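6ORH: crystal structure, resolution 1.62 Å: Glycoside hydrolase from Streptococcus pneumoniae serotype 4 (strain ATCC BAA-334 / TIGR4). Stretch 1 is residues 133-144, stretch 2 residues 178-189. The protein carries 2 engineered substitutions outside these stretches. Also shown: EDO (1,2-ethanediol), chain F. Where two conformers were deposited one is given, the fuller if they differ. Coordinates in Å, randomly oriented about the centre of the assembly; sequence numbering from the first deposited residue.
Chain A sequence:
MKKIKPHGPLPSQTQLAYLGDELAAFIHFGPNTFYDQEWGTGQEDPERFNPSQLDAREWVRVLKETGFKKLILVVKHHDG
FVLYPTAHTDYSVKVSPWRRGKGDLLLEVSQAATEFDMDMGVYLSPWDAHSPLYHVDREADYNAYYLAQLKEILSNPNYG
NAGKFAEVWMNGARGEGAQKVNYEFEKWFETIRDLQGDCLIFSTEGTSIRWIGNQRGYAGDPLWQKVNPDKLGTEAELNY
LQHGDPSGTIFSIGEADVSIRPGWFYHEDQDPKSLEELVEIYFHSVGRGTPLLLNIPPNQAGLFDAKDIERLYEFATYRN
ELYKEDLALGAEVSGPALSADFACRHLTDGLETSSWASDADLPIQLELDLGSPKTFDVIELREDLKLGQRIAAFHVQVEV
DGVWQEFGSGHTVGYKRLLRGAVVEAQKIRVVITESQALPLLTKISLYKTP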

ATOM      1  N   LEU A 133      -2.189  24.115  36.729  1.00 18.07           N
ATOM      2  CA  LEU A 133      -1.704  25.195  35.885  1.00 17.57           C
ATOM      3  C   LEU A 133      -2.179  24.996  34.447  1.00 15.58           C
ATOM      4  O   LEU A 133      -1.997  25.886  33.624  1.00 16.31           O
ATOM      5  N   TYR A 134      -2.741  23.810  34.154  1.00 15.48           N
ATOM      6  CA  TYR A 134      -3.167  23.494  32.790  1.00 16.02           C
ATOM      7  C   TYR A 134      -4.500  24.170  32.480  1.00 16.83           C
ATOM      8  O   TYR A 134      -5.555  23.542  32.502  1.00 16.59           O
ATOM      9  N   HIS A 135      -4.388  25.446  32.136  1.00 15.69           N
ATOM     10  CA  HIS A 135      -5.538  26.301  31.900  1.00 17.83           C
ATOM     11  C   HIS A 135      -5.105  27.494  31.069  1.00 16.51           C
ATOM     12  O   HIS A 135      -4.009  28.015  31.257  1.00 17.33           O
ATOM     13  N   VAL A 136      -5.987  27.945  30.169  0.50 16.22           N
ATOM     14  CA  VAL A 136      -5.676  29.111  29.352  0.50 17.46           C
ATOM     15  C   VAL A 136      -5.310  30.318  30.219  0.50 17.54           C
ATOM     16  O   VAL A 136      -4.456  31.121  29.834  0.50 18.90           O
ATOM     17  N   ASP A 137      -5.925  30.434  31.406  1.00 18.91           N
ATOM     18  CA  ASP A 137      -5.664  31.578  32.266  1.00 19.44           C
ATOM     19  C   ASP A 137      -4.324  31.474  32.988  1.00 20.05           C
ATOM     20  O   ASP A 137      -3.854  32.450  33.581  1.00 21.29           O
ATOM     21  N   ARG A 138      -3.714  30.281  32.951  1.00 19.72           N
ATOM     22  CA  ARG A 138      -2.475  30.056  33.677  1.00 18.19           C
ATOM     23  C   ARG A 138      -1.416  29.477  32.739  1.00 17.20           C
ATOM     24  O   ARG A 138      -0.488  28.807  33.219  1.00 16.50           O
ATOM     25  N   GLU A 139      -1.552  29.745  31.438  1.00 18.53           N
ATOM     26  CA  GLU A 139      -0.746  28.948  30.505  1.00 18.24           C
ATOM     27  C   GLU A 139       0.720  29.372  30.567  1.00 18.26           C
ATOM     28  O   GLU A 139       1.606  28.544  30.341  1.00 17.74           O
ATOM     29  N   ALA A 140       0.998  30.631  30.927  1.00 19.58           N
ATOM     30  CA  ALA A 140       2.398  30.977  31.101  1.00 18.72           C
ATOM     31  C   ALA A 140       3.014  30.135  32.218  1.00 17.77           C
ATOM     32  O   ALA A 140       4.166  29.689  32.111  1.00 17.15           O
ATOM     33  N   ASP A 141       2.257  29.914  33.298  1.00 17.43           N
ATOM     34  CA  ASP A 141       2.755  29.123  34.414  1.00 17.10           C
ATOM     35  C   ASP A 141       2.894  27.659  33.988  1.00 15.27           C
ATOM     36  O   ASP A 141       3.856  26.996  34.381  1.00 16.04           O
ATOM     37  N   TYR A 142       1.958  27.160  33.169  1.00 15.67           N
ATOM     38  CA  TYR A 142       2.053  25.757  32.767  1.00 14.12           C
ATOM     39  C   TYR A 142       3.291  25.572  31.891  1.00 14.02           C
ATOM     40  O   TYR A 142       4.039  24.589  32.072  1.00 14.54           O
ATOM     41  N   ASN A 143       3.483  26.516  30.961  1.00 14.76           N
ATOM     42  CA  ASN A 143       4.672  26.456  30.105  1.00 15.03           C
ATOM     43  C   ASN A 143       5.956  26.464  30.934  1.00 16.16           C
ATOM     44  O   ASN A 143       6.913  25.762  30.582  1.00 14.33           O
ATOM     45  N   ALA A 144       6.009  27.278  32.006  1.00 15.13           N
ATOM     46  CA  ALA A 144       7.199  27.300  32.853  1.00 14.55           C
ATOM     47  C   ALA A 144       7.412  25.971  33.586  1.00 13.92           C
ATOM     48  O   ALA A 144       8.551  25.550  33.786  1.00 14.35           O
ATOM     49  N   ALA A 178     -10.653  19.308  27.143  1.00 23.61           N
ATOM     50  CA  ALA A 178      -9.519  19.848  27.885  1.00 22.00           C
ATOM     51  C   ALA A 178      -9.338  21.333  27.596  1.00 20.85           C
ATOM     52  O   ALA A 178      -9.783  21.834  26.565  1.00 21.72           O
ATOM     53  N   GLN A 179      -8.652  22.027  28.501  1.00 17.77           N
ATOM     54  CA  GLN A 179      -8.307  23.429  28.318  1.00 18.30           C
ATOM     55  C   GLN A 179      -7.425  23.607  27.080  1.00 19.12           C
ATOM     56  O   GLN A 179      -6.546  22.790  26.839  1.00 18.65           O
ATOM     57  N   LYS A 180      -7.642  24.690  26.322  1.00 19.57           N
ATOM     58  CA  LYS A 180      -6.939  24.906  25.060  1.00 21.64           C
ATOM     59  C   LYS A 180      -5.649  25.700  25.279  1.00 20.83           C
ATOM     60  O   LYS A 180      -5.453  26.795  24.741  1.00 21.62           O
ATOM     61  N   VAL A 181      -4.756  25.115  26.082  1.00 19.02           N
ATOM     62  CA  VAL A 181      -3.470  25.712  26.401  1.00 17.32           C
ATOM     63  C   VAL A 181      -2.628  25.779  25.125  1.00 17.98           C
ATOM     64  O   VAL A 181      -2.654  24.847  24.323  1.00 19.06           O
ATOM     65  N   ASN A 182      -1.910  26.897  24.954  1.00 18.83           N
ATOM     66  CA  ASN A 182      -0.970  27.068  23.855  1.00 19.87           C
ATOM     67  C   ASN A 182       0.441  26.948  24.431  1.00 18.40           C
ATOM     68  O   ASN A 182       0.705  27.425  25.542  1.00 19.53           O
ATOM     69  N   TYR A 183       1.336  26.314  23.666  1.00 15.56           N
ATOM     70  CA  TYR A 183       2.659  25.969  24.170  1.00 14.86           C
ATOM     71  C   TYR A 183       3.730  26.909  23.608  1.00 14.40           C
ATOM     72  O   TYR A 183       3.673  27.310  22.453  1.00 14.63           O
ATOM     73  N   GLU A 184       4.722  27.214  24.448  1.00 14.21           N
ATOM     74  CA  GLU A 184       5.840  28.060  24.071  1.00 13.95           C
ATOM     75  C   GLU A 184       6.894  27.196  23.376  1.00 13.80           C
ATOM     76  O   GLU A 184       8.013  27.070  23.865  1.00 15.49           O
ATOM     77  N   PHE A 185       6.546  26.671  22.189  1.00 15.17           N
ATOM     78  CA  PHE A 185       7.386  25.676  21.523  1.00 14.25           C
ATOM     79  C   PHE A 185       8.812  26.192  21.291  1.00 14.47           C
ATOM     80  O   PHE A 185       9.782  25.488  21.576  1.00 15.01           O
ATOM     81  N   GLU A 186       8.956  27.415  20.782  1.00 16.19           N
ATOM     82  CA  GLU A 186      10.294  27.911  20.460  1.00 17.66           C
ATOM     83  C   GLU A 186      11.193  27.970  21.693  1.00 17.05           C
ATOM     84  O   GLU A 186      12.377  27.642  21.620  1.00 16.56           O
ATOM     85  N   LYS A 187      10.652  28.399  22.840  1.00 16.70           N
ATOM     86  CA  LYS A 187      11.421  28.458  24.064  1.00 16.47           C
ATOM     87  C   LYS A 187      11.809  27.046  24.492  1.00 16.10           C
ATOM     88  O   LYS A 187      12.946  26.814  24.883  1.00 15.52           O
ATOM     89  N   TRP A 188      10.878  26.094  24.339  1.00 14.48           N
ATOM     90  CA  TRP A 188      11.214  24.709  24.657  1.00 14.63           C
ATOM     91  C   TRP A 188      12.341  24.200  23.762  1.00 13.64           C
ATOM     92  O   TRP A 188      13.266  23.560  24.278  1.00 14.35           O
ATOM     93  N   PHE A 189      12.261  24.490  22.459  1.00 13.34           N
ATOM     94  CA  PHE A 189      13.240  23.955  21.514  1.00 13.95           C
ATOM     95  C   PHE A 189      14.606  24.570  21.801  1.00 15.80           C
ATOM     96  O   PHE A 189      15.638  23.889  21.684  1.00 14.79           O
TER

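The two stretches bury 729 Å² between them, and most of the polar contacts pair a side chain of one with the backbone of the other. Asn 143 (chi1 m), on the helix of stretch 1, points toward stretch 2 and has both ends of its amide engaged. Asn 143 OD1 accepts from Glu 184 N at 2.8 Å, while Asn 143 ND2 donates to Asn 182 O at 3.0 Å and also to Glu 139 O, one turn back in its own helix, at 2.9 Å. The amide thus bridges the backbone on both sides of Tyr 183, and Asn 143 OD1 also lies 3.1 Å from Trp 188 CZ2.

One turn earlier, Glu 139 (chi1 p, chi2 t) extends so that OE2 accepts from Asn 182 N at 2.9 Å. Water 1 donates to Glu 139 OE2 at 2.6 Å and to Lys 180 O at 3.0 Å. Gln 179 (chi1 m, chi2 m) reverses the pattern: its OE1 takes the hydrogen of Val 136 N at 3.1 Å, almost linearly. Its NE2 lies over a face of the His 135 ring, 3.3 Å from His 135 NE2, without a hydrogen bond; His 135 ND1 instead accepts from Asp 137 N at 3.0 Å.

The apolar centre is Val 181 (chi1 t). Its CG2 sits over the Tyr 134 ring, 3.6 Å from the centroid and nearly on the normal, and its CG1 reaches Tyr 142 CD2 at 4.2 Å. Tyr 134 (t) and Tyr 183 (m) join their OH atoms in a 2.6 Å hydrogen bond; the hydroxyls of Tyr 134 and Tyr 142 also find partners elsewhere in the structure.

Water also serves Glu 184: water 2 donates to its OE2 and to Ala 140 O, both at 2.8 Å, and water 3 donates to its OE1 at 3.1 Å. Away from the contact, 1,2-ethanediol O2 donates weakly to Glu 186 OE1 at 2.9 Å.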

ATOM      1  CB  LEU A 133      -0.166  25.203  35.929  1.00 18.72           C
ATOM      2  CG  LEU A 133       0.475  25.307  37.314  1.00 19.92           C
ATOM      3  CD1 LEU A 133       1.994  25.263  37.185  1.00 20.89           C
ATOM      4  CD2 LEU A 133       0.039  26.600  37.994  1.00 20.23           C
ATOM      5  CB  TYR A 134      -3.144  21.992  32.485  1.00 14.88           C
ATOM      6  CG  TYR A 134      -3.129  21.726  30.999  1.00 14.38           C
ATOM      7  CD1 TYR A 134      -4.311  21.607  30.262  1.00 15.18           C
ATOM      8  CD2 TYR A 134      -1.927  21.628  30.312  1.00 15.03           C
ATOM      9  CE1 TYR A 134      -4.314  21.369  28.892  1.00 14.52           C
ATOM     10  CE2 TYR A 134      -1.914  21.418  28.944  1.00 14.02           C
ATOM     11  CZ  TYR A 134      -3.096  21.273  28.237  1.00 16.02           C
ATOM     12  OH  TYR A 134      -3.078  21.092  26.888  1.00 15.05           O
ATOM     13  CB  HIS A 135      -6.109  26.743  33.254  1.00 18.31           C
ATOM     14  CG  HIS A 135      -7.516  27.246  33.151  1.00 19.05           C
ATOM     15  ND1 HIS A 135      -7.820  28.476  32.601  1.00 21.24           N
ATOM     16  CD2 HIS A 135      -8.688  26.714  33.565  1.00 20.25           C
ATOM     17  CE1 HIS A 135      -9.128  28.679  32.658  1.00 21.22           C
ATOM     18  NE2 HIS A 135      -9.684  27.628  33.266  1.00 19.21           N
ATOM     19  CB  VAL A 136      -6.735  29.417  28.265  0.50 17.43           C
ATOM     20  CG1 VAL A 136      -6.989  28.217  27.374  0.50 15.60           C
ATOM     21  CG2 VAL A 136      -8.036  29.989  28.801  0.50 19.79           C
ATOM     22  CB  ASP A 137      -6.724  31.719  33.359  1.00 21.03           C
ATOM     23  CG  ASP A 137      -8.083  32.117  32.827  1.00 23.63           C
ATOM     24  OD1 ASP A 137      -8.164  32.490  31.677  1.00 26.48           O
ATOM     25  OD2 ASP A 137      -9.034  32.031  33.591  1.00 29.20           O
ATOM     26  CB  ARG A 138      -2.677  29.059  34.817  1.00 18.65           C
ATOM     27  CG  ARG A 138      -3.782  29.481  35.782  1.00 20.46           C
ATOM     28  CD  ARG A 138      -4.142  28.470  36.838  1.00 20.32           C
ATOM     29  NE  ARG A 138      -5.081  29.071  37.784  1.00 20.95           N
ATOM     30  CZ  ARG A 138      -5.739  28.396  38.719  1.00 22.00           C
ATOM     31  NH1 ARG A 138      -5.588  27.084  38.855  1.00 22.12           N
ATOM     32  NH2 ARG A 138      -6.570  29.049  39.520  1.00 22.78           N
ATOM     33  CB  GLU A 139      -1.289  28.949  29.077  1.00 20.24           C
ATOM     34  CG  GLU A 139      -1.395  30.328  28.492  1.00 21.80           C
ATOM     35  CD  GLU A 139      -1.982  30.395  27.090  1.00 22.82           C
ATOM     36  OE1 GLU A 139      -2.101  31.525  26.593  1.00 23.54           O
ATOM     37  OE2 GLU A 139      -2.355  29.330  26.506  1.00 22.09           O
ATOM     38  CB  ALA A 140       2.584  32.468  31.299  1.00 18.88           C
ATOM     39  CB  ASP A 141       1.904  29.266  35.683  1.00 19.45           C
ATOM     40  CG  ASP A 141       2.184  30.529  36.483  1.00 26.24           C
ATOM     41  OD1 ASP A 141       3.195  31.180  36.231  1.00 25.65           O
ATOM     42  OD2 ASP A 141       1.392  30.828  37.403  1.00 30.73           O
ATOM     43  CB  TYR A 142       0.824  25.226  32.004  1.00 14.41           C
ATOM     44  CG  TYR A 142       1.052  23.792  31.592  1.00 12.94           C
ATOM     45  CD1 TYR A 142       1.068  22.770  32.526  1.00 12.69           C
ATOM     46  CD2 TYR A 142       1.432  23.472  30.287  1.00 13.59           C
ATOM     47  CE1 TYR A 142       1.398  21.458  32.189  1.00 12.57           C
ATOM     48  CE2 TYR A 142       1.737  22.164  29.924  1.00 13.30           C
ATOM     49  CZ  TYR A 142       1.750  21.159  30.878  1.00 13.21           C
ATOM     50  OH  TYR A 142       2.062  19.862  30.538  1.00 12.21           O
ATOM     51  CB  ASN A 143       4.683  27.575  29.070  1.00 15.00           C
ATOM     52  CG  ASN A 143       3.825  27.185  27.891  1.00 16.55           C
ATOM     53  OD1 ASN A 143       4.215  26.328  27.100  1.00 16.10           O
ATOM     54  ND2 ASN A 143       2.665  27.812  27.761  1.00 15.69           N
ATOM     55  CB  ALA A 144       7.149  28.485  33.807  1.00 15.53           C
ATOM     56  CB  ALA A 178      -8.248  19.091  27.567  1.00 21.25           C
ATOM     57  CB  GLN A 179      -7.569  23.925  29.569  1.00 19.03           C
ATOM     58  CG  GLN A 179      -8.511  24.219  30.736  1.00 19.18           C
ATOM     59  CD  GLN A 179      -9.243  25.518  30.465  1.00 19.42           C
ATOM     60  OE1 GLN A 179      -8.677  26.504  30.003  1.00 19.74           O
ATOM     61  NE2 GLN A 179     -10.523  25.541  30.791  1.00 21.78           N
ATOM     62  CB  LYS A 180      -7.880  25.537  24.028  1.00 24.67           C
ATOM     63  CG  LYS A 180      -9.104  24.673  23.746  1.00 29.76           C
ATOM     64  CD  LYS A 180      -9.716  24.846  22.367  1.00 36.20           C
ATOM     65  CE  LYS A 180     -10.849  23.872  22.105  1.00 39.14           C
ATOM     66  NZ  LYS A 180     -10.434  22.467  22.347  1.00 45.74           N
ATOM     67  CB  VAL A 181      -2.768  24.887  27.499  1.00 17.30           C
ATOM     68  CG1 VAL A 181      -1.325  25.323  27.684  1.00 17.94           C
ATOM     69  CG2 VAL A 181      -3.512  24.966  28.836  1.00 17.20           C
ATOM     70  CB  ASN A 182      -1.136  28.426  23.176  1.00 23.13           C
ATOM     71  CG  ASN A 182      -2.394  28.549  22.333  1.00 27.12           C
ATOM     72  OD1 ASN A 182      -2.898  27.573  21.793  1.00 31.91           O
ATOM     73  ND2 ASN A 182      -2.862  29.769  22.165  1.00 32.29           N
ATOM     74  CB  TYR A 183       2.992  24.523  23.774  1.00 14.73           C
ATOM     75  CG  TYR A 183       1.980  23.515  24.242  1.00 13.76           C
ATOM     76  CD1 TYR A 183       1.643  23.433  25.588  1.00 14.31           C
ATOM     77  CD2 TYR A 183       1.327  22.687  23.354  1.00 14.42           C
ATOM     78  CE1 TYR A 183       0.713  22.511  26.029  1.00 15.22           C
ATOM     79  CE2 TYR A 183       0.391  21.752  23.779  1.00 14.86           C
ATOM     80  CZ  TYR A 183       0.092  21.667  25.127  1.00 15.59           C
ATOM     81  OH  TYR A 183      -0.806  20.754  25.574  1.00 15.32           O
ATOM     82  CB  GLU A 184       6.395  28.790  25.291  1.00 15.14           C
ATOM     83  CG  GLU A 184       5.435  29.854  25.825  1.00 17.59           C
ATOM     84  CD  GLU A 184       5.894  30.469  27.137  1.00 19.76           C
ATOM     85  OE1 GLU A 184       7.122  30.536  27.374  1.00 20.10           O
ATOM     86  OE2 GLU A 184       5.014  30.866  27.943  1.00 22.40           O
ATOM     87  CB  PHE A 185       6.736  25.282  20.197  1.00 15.24           C
ATOM     88  CG  PHE A 185       5.575  24.336  20.324  1.00 14.97           C
ATOM     89  CD1 PHE A 185       5.774  23.047  20.800  1.00 16.71           C
ATOM     90  CD2 PHE A 185       4.305  24.690  19.875  1.00 16.53           C
ATOM     91  CE1 PHE A 185       4.718  22.145  20.874  1.00 16.44           C
ATOM     92  CE2 PHE A 185       3.252  23.784  19.934  1.00 15.85           C
ATOM     93  CZ  PHE A 185       3.467  22.506  20.420  1.00 16.06           C
ATOM     94  CB  GLU A 186      10.235  29.228  19.681  1.00 20.41           C
ATOM     95  CG  GLU A 186       9.723  29.019  18.275  1.00 24.73           C
ATOM     96  CD  GLU A 186      10.458  28.018  17.379  1.00 27.96           C
ATOM     97  OE1 GLU A 186      11.703  27.797  17.552  1.00 28.25           O
ATOM     98  OE2 GLU A 186       9.788  27.455  16.496  1.00 31.97           O
ATOM     99  CB  LYS A 187      10.616  29.188  25.145  1.00 18.85           C
ATOM    100  CG  LYS A 187      11.408  29.501  26.398  1.00 24.22           C
ATOM    101  CD  LYS A 187      10.669  30.462  27.301  1.00 25.65           C
ATOM    102  CE  LYS A 187      11.468  30.800  28.543  1.00 29.16           C
ATOM    103  NZ  LYS A 187      10.631  31.592  29.471  1.00 27.59           N
ATOM    104  CB  TRP A 188      10.008  23.781  24.512  1.00 14.13           C
ATOM    105  CG  TRP A 188       8.836  24.102  25.388  1.00 14.29           C
ATOM    106  CD1 TRP A 188       8.738  25.037  26.382  1.00 14.91           C
ATOM    107  CD2 TRP A 188       7.591  23.389  25.390  1.00 14.55           C
ATOM    108  NE1 TRP A 188       7.498  24.967  26.985  1.00 14.84           N
ATOM    109  CE2 TRP A 188       6.774  23.975  26.385  1.00 14.97           C
ATOM    110  CE3 TRP A 188       7.102  22.316  24.635  1.00 13.88           C
ATOM    111  CZ2 TRP A 188       5.487  23.495  26.661  1.00 14.43           C
ATOM    112  CZ3 TRP A 188       5.819  21.870  24.870  1.00 14.40           C
ATOM    113  CH2 TRP A 188       5.054  22.434  25.898  1.00 13.44           C
ATOM    114  CB  PHE A 189      12.807  24.201  20.063  1.00 13.95           C
ATOM    115  CG  PHE A 189      11.473  23.617  19.659  1.00 13.63           C
ATOM    116  CD1 PHE A 189      10.897  22.553  20.366  1.00 14.71           C
ATOM    117  CD2 PHE A 189      10.780  24.161  18.572  1.00 13.76           C
ATOM    118  CE1 PHE A 189       9.683  22.009  19.948  1.00 14.32           C
ATOM    119  CE2 PHE A 189       9.555  23.643  18.176  1.00 13.68           C
ATOM    120  CZ  PHE A 189       9.008  22.576  18.874  1.00 13.30           C
TER
HETATM  121  C1  EDO F 506      12.749  24.196  14.841  1.00 43.02           C
HETATM  122  O1  EDO F 506      11.664  25.105  14.744  1.00 45.73           O
HETATM  123  C2  EDO F 506      13.907  24.793  15.540  1.00 44.33           C
HETATM  124  O2  EDO F 506      13.586  25.851  16.449  1.00 42.14           O
HETATM  125  O   HOH W   1      -4.307  29.568  24.749  1.00 42.93           O
HETATM  126  O   HOH W   2       6.228  30.825  30.510  1.00 19.01           O
HETATM  127  O   HOH W   3       8.153  27.786  28.274  1.00 17.01           O